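Local coordinates for protein diaminobutyrate-pyruvate transaminase and L-2,4-diaminobutyrate decarboxylase (Vibrio parahaemolyticus, PDB 2QMA) that probably binds pyridoxal phosphate and acts as a transaminase and carbon-carbon lyase, the present chain being its C-terminal, glutamate decarboxylase-like domain, at residues A[236-242]-A[271-276]; A[297-301]-A[423-427]. All blocks are in the same frame, centred on the assembly; numbering follows the deposited sequence.

Contact 1: residues A[236-242]-A[271-276]; sequences ADGTMDI and HGAIDD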
ATOM      1  N   ALA A 236     -20.585 -13.135  24.975  1.00 22.99           N
ATOM      2  CA  ALA A 236     -21.099 -14.012  23.918  1.00 23.20           C
ATOM      3  C   ALA A 236     -21.412 -13.235  22.624  1.00 23.87           C
ATOM      4  O   ALA A 236     -21.142 -13.734  21.543  1.00 24.29           O
ATOM      5  CB  ALA A 236     -22.328 -14.784  24.405  1.00 24.36           C
ATOM      6  N   ASP A 237     -21.928 -12.005  22.738  1.00 23.73           N
ATOM      7  CA  ASP A 237     -22.180 -11.180  21.551  1.00 23.03           C
ATOM      8  C   ASP A 237     -20.901 -10.651  20.847  1.00 22.03           C
ATOM      9  O   ASP A 237     -20.998  -9.952  19.831  1.00 21.53           O
ATOM     10  CB  ASP A 237     -23.178 -10.041  21.853  1.00 24.57           C
ATOM     11  CG  ASP A 237     -22.532  -8.857  22.585  1.00 24.95           C
ATOM     12  OD1 ASP A 237     -21.333  -8.932  22.937  1.00 26.74           O
ATOM     13  OD2 ASP A 237     -23.248  -7.850  22.799  1.00 25.38           O
ATOM     14  N   GLY A 238     -19.727 -11.018  21.355  1.00 20.76           N
ATOM     15  CA  GLY A 238     -18.457 -10.606  20.755  1.00 19.91           C
ATOM     16  C   GLY A 238     -17.790  -9.350  21.331  1.00 19.83           C
ATOM     17  O   GLY A 238     -16.618  -9.092  21.054  1.00 19.71           O
ATOM     18  N   THR A 239     -18.536  -8.555  22.109  1.00 18.84           N
ATOM     19  CA  THR A 239     -17.986  -7.340  22.743  1.00 17.52           C
ATOM     20  C   THR A 239     -17.012  -7.692  23.901  1.00 16.77           C
ATOM     21  O   THR A 239     -17.112  -8.750  24.530  1.00 15.37           O
ATOM     22  CB  THR A 239     -19.123  -6.429  23.273  1.00 16.87           C
ATOM     23  OG1 THR A 239     -19.871  -7.116  24.274  1.00 18.60           O
ATOM     24  CG2 THR A 239     -20.109  -6.042  22.140  1.00 18.43           C
HETATM   25  N   MSE A 240     -16.079  -6.793  24.206  1.00 15.07           N
HETATM   26  CA  MSE A 240     -15.159  -6.987  25.336  1.00 14.04           C
HETATM   27  C   MSE A 240     -15.980  -7.055  26.643  1.00 14.17           C
HETATM   28  O   MSE A 240     -16.881  -6.214  26.860  1.00 12.41           O
HETATM   29  CB  MSE A 240     -14.187  -5.793  25.433  1.00 14.11           C
HETATM   30  CG  MSE A 240     -13.059  -6.058  26.421  1.00 11.44           C
HETATM   31 SE   MSE A 240     -12.006  -4.467  26.715  0.70 18.93          SE
HETATM   32  CE  MSE A 240     -10.960  -4.436  25.116  1.00 16.88           C
ATOM     33  N   ASP A 241     -15.690  -8.046  27.508  1.00 14.88           N
ATOM     34  CA  ASP A 241     -16.333  -8.070  28.849  1.00 15.05           C
ATOM     35  C   ASP A 241     -15.743  -7.011  29.791  1.00 15.47           C
ATOM     36  O   ASP A 241     -14.687  -7.247  30.414  1.00 16.21           O
ATOM     37  CB  ASP A 241     -16.285  -9.477  29.520  1.00 15.66           C
ATOM     38  CG  ASP A 241     -17.187  -9.565  30.771  1.00 16.29           C
ATOM     39  OD1 ASP A 241     -17.641  -8.519  31.288  1.00 15.07           O
ATOM     40  OD2 ASP A 241     -17.447 -10.691  31.231  1.00 20.06           O
ATOM     41  N   ILE A 242     -16.422  -5.868  29.971  1.00 14.89           N
ATOM     42  CA  ILE A 242     -15.847  -4.785  30.822  1.00 15.92           C
ATOM     43  C   ILE A 242     -15.988  -5.047  32.335  1.00 15.65           C
ATOM     44  O   ILE A 242     -15.410  -4.327  33.129  1.00 15.51           O
ATOM     45  CB  ILE A 242     -16.394  -3.355  30.445  1.00 15.89           C
ATOM     46  CG1 ILE A 242     -17.867  -3.178  30.917  1.00 16.83           C
ATOM     47  CG2 ILE A 242     -16.237  -3.146  28.934  1.00 15.75           C
ATOM     48  CD1 ILE A 242     -18.453  -1.718  30.864  1.00 16.70           C
ATOM     49  N   HIS A 271     -18.594 -11.202  14.526  1.00 16.33           N
ATOM     50  CA  HIS A 271     -19.847 -10.728  15.103  1.00 16.88           C
ATOM     51  C   HIS A 271     -20.263  -9.337  14.645  1.00 16.08           C
ATOM     52  O   HIS A 271     -21.450  -9.002  14.648  1.00 15.90           O
ATOM     53  CB  HIS A 271     -19.800 -10.795  16.650  1.00 17.25           C
ATOM     54  CG  HIS A 271     -19.789 -12.202  17.175  1.00 18.41           C
ATOM     55  ND1 HIS A 271     -20.931 -12.849  17.606  1.00 22.00           N
ATOM     56  CD2 HIS A 271     -18.786 -13.094  17.309  1.00 18.01           C
ATOM     57  CE1 HIS A 271     -20.630 -14.075  17.984  1.00 17.79           C
ATOM     58  NE2 HIS A 271     -19.337 -14.252  17.816  1.00 22.09           N
ATOM     59  N   GLY A 272     -19.303  -8.491  14.292  1.00 15.77           N
ATOM     60  CA  GLY A 272     -19.645  -7.084  14.092  1.00 14.72           C
ATOM     61  C   GLY A 272     -19.926  -6.347  15.396  1.00 14.80           C
ATOM     62  O   GLY A 272     -20.508  -5.287  15.386  1.00 14.34           O
ATOM     63  N   ALA A 273     -19.529  -6.933  16.527  1.00 15.13           N
ATOM     64  CA  ALA A 273     -19.708  -6.319  17.844  1.00 14.41           C
ATOM     65  C   ALA A 273     -18.861  -5.028  17.975  1.00 13.32           C
ATOM     66  O   ALA A 273     -17.747  -4.939  17.421  1.00 12.58           O
ATOM     67  CB  ALA A 273     -19.291  -7.336  18.932  1.00 15.49           C
ATOM     68  N   ILE A 274     -19.412  -4.066  18.708  1.00 12.24           N
ATOM     69  CA  ILE A 274     -18.763  -2.785  18.991  1.00 13.14           C
ATOM     70  C   ILE A 274     -18.528  -2.691  20.504  1.00 11.75           C
ATOM     71  O   ILE A 274     -19.482  -2.630  21.300  1.00 11.31           O
ATOM     72  CB  ILE A 274     -19.549  -1.566  18.396  1.00 12.14           C
ATOM     73  CG1 ILE A 274     -19.786  -1.780  16.892  1.00 14.85           C
ATOM     74  CG2 ILE A 274     -18.741  -0.246  18.663  1.00 12.86           C
ATOM     75  CD1 ILE A 274     -20.565  -0.605  16.172  1.00 13.99           C
ATOM     76  N   ASP A 275     -17.255  -2.757  20.900  1.00 11.13           N
ATOM     77  CA  ASP A 275     -16.872  -2.610  22.301  1.00 12.65           C
ATOM     78  C   ASP A 275     -17.465  -1.310  22.878  1.00 12.45           C
ATOM     79  O   ASP A 275     -17.842  -0.380  22.135  1.00 12.61           O
ATOM     80  CB  ASP A 275     -15.339  -2.610  22.473  1.00 12.60           C
ATOM     81  CG  ASP A 275     -14.700  -3.963  22.139  1.00 15.24           C
ATOM     82  OD1 ASP A 275     -15.354  -5.034  22.251  1.00 15.97           O
ATOM     83  OD2 ASP A 275     -13.533  -3.950  21.736  1.00 15.65           O
ATOM     84  N   ASP A 276     -17.621  -1.289  24.194  1.00 11.35           N
ATOM     85  CA  ASP A 276     -17.986  -0.099  24.901  1.00 11.93           C
ATOM     86  C   ASP A 276     -16.778   0.884  24.942  1.00 12.36           C
ATOM     87  O   ASP A 276     -15.965   0.909  25.904  1.00 12.83           O
ATOM     88  CB  ASP A 276     -18.442  -0.469  26.331  1.00 12.17           C
ATOM     89  CG  ASP A 276     -18.968   0.735  27.094  1.00 14.99           C
ATOM     90  OD1 ASP A 276     -18.724   1.881  26.651  1.00 12.97           O
ATOM     91  OD2 ASP A 276     -19.580   0.522  28.176  1.00 17.97           O
TER
HETATM   92  O   HOH W   1     -14.419  -7.264  21.084  1.00 23.70           O
HETATM   93  O   HOH W   2     -17.527  -3.788  25.551  1.00 21.72           O
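Two loops of the pyridoxal-phosphate-dependent decarboxylase fold pack together here, and an Asx turn shapes the D237-T239 bend of the first. OD1 of D237 accepts from N of T239 at 2.9 Å and from OG1 of T239 at 2.7 Å. The turn passes through G238, whose positive phi suits glycine and whose missing side chain matters too: a CB would point at 271-276 and clash with CB of H271. The CA of G238 instead lies over one face of the imidazole, 4.1 Å from CG of H271. A273 is small enough to fit against the turn, its CB 3.3 Å from O of D237 and 3.6 Å from CG2 of T239. D275 supplies the direct polar link, its OD1 accepting from N of M240, a selenomethionine, at 2.7 Å. Water 1 donates to O of G238 (2.9 Å) and OD1 of D275 (2.7 Å); water 2 joins O of M240 to N of D276, both at 2.8 Å. The other carboxylate oxygen of D275 is held by N of T265, at the end of strand 258-265. D276 N-caps helix 277-287 through N of F279, and M240 and D275 both rest on I280, so the loop between strand 229-232 and helix 245-254 packs against the start of helix 277-287.

Contact 2: residues A[297-301]-A[423-427]; sequences YGGAL and SLSTV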
ATOM      1  N   TYR A 297     -13.875  -2.096  10.387  1.00 15.88           N
ATOM      2  CA  TYR A 297     -15.226  -2.461  10.007  1.00 16.11           C
ATOM      3  C   TYR A 297     -16.310  -1.388  10.320  1.00 16.34           C
ATOM      4  O   TYR A 297     -16.839  -0.751   9.408  1.00 17.30           O
ATOM      5  CB  TYR A 297     -15.551  -3.835  10.611  1.00 16.26           C
ATOM      6  CG  TYR A 297     -16.915  -4.454  10.282  1.00 15.69           C
ATOM      7  CD1 TYR A 297     -17.792  -3.895   9.310  1.00 17.97           C
ATOM      8  CD2 TYR A 297     -17.311  -5.639  10.928  1.00 15.84           C
ATOM      9  CE1 TYR A 297     -19.053  -4.509   9.025  1.00 16.52           C
ATOM     10  CE2 TYR A 297     -18.546  -6.250  10.647  1.00 18.78           C
ATOM     11  CZ  TYR A 297     -19.410  -5.678   9.711  1.00 16.44           C
ATOM     12  OH  TYR A 297     -20.590  -6.332   9.490  1.00 16.56           O
ATOM     13  N   GLY A 298     -16.598  -1.158  11.600  1.00 15.50           N
ATOM     14  CA  GLY A 298     -17.754  -0.363  12.021  1.00 16.01           C
ATOM     15  C   GLY A 298     -17.531   1.135  12.130  1.00 16.88           C
ATOM     16  O   GLY A 298     -18.447   1.892  12.479  1.00 17.63           O
ATOM     17  N   GLY A 299     -16.320   1.579  11.815  1.00 16.40           N
ATOM     18  CA  GLY A 299     -16.023   3.012  11.771  1.00 16.55           C
ATOM     19  C   GLY A 299     -16.982   3.728  10.837  1.00 16.86           C
ATOM     20  O   GLY A 299     -17.341   4.867  11.109  1.00 16.17           O
ATOM     21  N   ALA A 300     -17.433   3.034   9.778  1.00 16.48           N
ATOM     22  CA  ALA A 300     -18.377   3.623   8.791  1.00 16.27           C
ATOM     23  C   ALA A 300     -19.696   4.086   9.409  1.00 16.35           C
ATOM     24  O   ALA A 300     -20.359   5.001   8.886  1.00 16.68           O
ATOM     25  CB  ALA A 300     -18.633   2.643   7.596  1.00 16.19           C
ATOM     26  N   LEU A 301     -20.073   3.485  10.531  1.00 15.51           N
ATOM     27  CA  LEU A 301     -21.346   3.849  11.170  1.00 15.60           C
ATOM     28  C   LEU A 301     -21.385   5.299  11.686  1.00 15.01           C
ATOM     29  O   LEU A 301     -22.442   5.814  12.060  1.00 15.58           O
ATOM     30  CB  LEU A 301     -21.644   2.890  12.305  1.00 15.97           C
ATOM     31  CG  LEU A 301     -21.897   1.444  11.919  1.00 15.44           C
ATOM     32  CD1 LEU A 301     -22.333   0.719  13.220  1.00 18.41           C
ATOM     33  CD2 LEU A 301     -22.990   1.299  10.779  1.00 16.52           C
ATOM     34  N   SER A 423     -25.003  -8.012  15.257  1.00 24.07           N
ATOM     35  CA  SER A 423     -24.662  -6.722  15.874  1.00 23.79           C
ATOM     36  C   SER A 423     -24.343  -5.671  14.826  1.00 22.93           C
ATOM     37  O   SER A 423     -24.404  -4.466  15.077  1.00 22.98           O
ATOM     38  CB  SER A 423     -23.487  -6.893  16.838  1.00 24.54           C
ATOM     39  OG  SER A 423     -23.841  -7.851  17.850  1.00 28.71           O
ATOM     40  N   LEU A 424     -24.027  -6.111  13.620  1.00 21.57           N
ATOM     41  CA  LEU A 424     -23.726  -5.152  12.567  1.00 20.59           C
ATOM     42  C   LEU A 424     -24.296  -5.684  11.258  1.00 19.88           C
ATOM     43  O   LEU A 424     -25.520  -5.669  11.071  1.00 18.56           O
ATOM     44  CB  LEU A 424     -22.216  -4.846  12.487  1.00 20.28           C
ATOM     45  CG  LEU A 424     -21.859  -3.368  12.221  1.00 22.06           C
ATOM     46  CD1 LEU A 424     -20.459  -3.080  12.676  1.00 22.45           C
ATOM     47  CD2 LEU A 424     -22.022  -3.022  10.720  1.00 24.81           C
ATOM     48  N   SER A 425     -23.435  -6.142  10.363  1.00 19.10           N
ATOM     49  CA  SER A 425     -23.943  -6.710   9.093  1.00 19.66           C
ATOM     50  C   SER A 425     -23.499  -8.151   8.830  1.00 20.15           C
ATOM     51  O   SER A 425     -23.568  -8.634   7.666  1.00 19.51           O
ATOM     52  CB  SER A 425     -23.637  -5.776   7.911  1.00 20.24           C
ATOM     53  OG  SER A 425     -22.277  -5.835   7.497  1.00 20.61           O
ATOM     54  N   THR A 426     -23.062  -8.847   9.891  1.00 19.61           N
ATOM     55  CA  THR A 426     -22.736 -10.272   9.768  1.00 20.12           C
ATOM     56  C   THR A 426     -23.876 -11.164  10.300  1.00 20.82           C
ATOM     57  O   THR A 426     -24.642 -10.776  11.218  1.00 19.81           O
ATOM     58  CB  THR A 426     -21.377 -10.686  10.473  1.00 20.17           C
ATOM     59  OG1 THR A 426     -21.497 -10.540  11.897  1.00 21.12           O
ATOM     60  CG2 THR A 426     -20.199  -9.864   9.964  1.00 18.86           C
ATOM     61  N   VAL A 427     -23.969 -12.370   9.737  1.00 20.39           N
ATOM     62  CA  VAL A 427     -24.905 -13.355  10.233  1.00 21.24           C
ATOM     63  C   VAL A 427     -24.158 -14.681  10.403  1.00 20.97           C
ATOM     64  O   VAL A 427     -23.475 -15.119   9.504  1.00 21.37           O
ATOM     65  CB  VAL A 427     -26.112 -13.514   9.280  1.00 21.37           C
ATOM     66  CG1 VAL A 427     -27.057 -14.638   9.754  1.00 22.91           C
ATOM     67  CG2 VAL A 427     -26.881 -12.210   9.182  1.00 21.71           C
TER
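Y297 and L424 bury most of the surface in this small, wholly buried contact, and they meet ring against methyl. CD1 of L424 sits 4.1 Å from the centroid of the Y297 ring and only 9° off its normal, a CH-pi contact over the face, while CD2 of L424 lies 3.7 Å from CE1 of Y297. A branched aliphatic side chain suits this place because it can cover the flat ring and still reach L301, whose CD1 is 4.2 Å from CG of L424. G298 lets the leucine in: its CA is 3.9 Å from CD1 of L424, and a CB there would be tight against that methyl. OH of Y297 donates to OG of S425 at 2.7 Å, and the serine hydroxyl is also hydrogen-bonded to O of I472, so the phenol OH is satisfied inside the core. The side chain of Y297 is about 5 Å from that of K325, the predicted attachment lysine for pyridoxal phosphate, unmodified here; the arrangement thus joins the loop after strand 290-295 to the C-terminal antiparallel sheet, the large-domain to small-domain junction expected of a fold-type I pyridoxal-phosphate enzyme.

Both segments of contact 1 precede those of contact 2 in the chain, yet the centres are about 12 Å apart and the two touch: O of G272 is 3.4 Å from CB of L424, and O of H271 is 3.2 Å from OG1 of T426, which itself bonds to O of D270. Three of the four segments are loops that follow parallel strands 229-232, 258-265 and 290-295 of the seven-stranded sheet, the last two adjacent; the fourth leads into strand 426-431 of the smaller antiparallel sheet. Segment 271-276 touches both segments of contact 2, with I274 on L301. Contact 1 is partly buried, contact 2 buried beside the probable cofactor site; together they join loops of the large sheet to the C-terminal sheet.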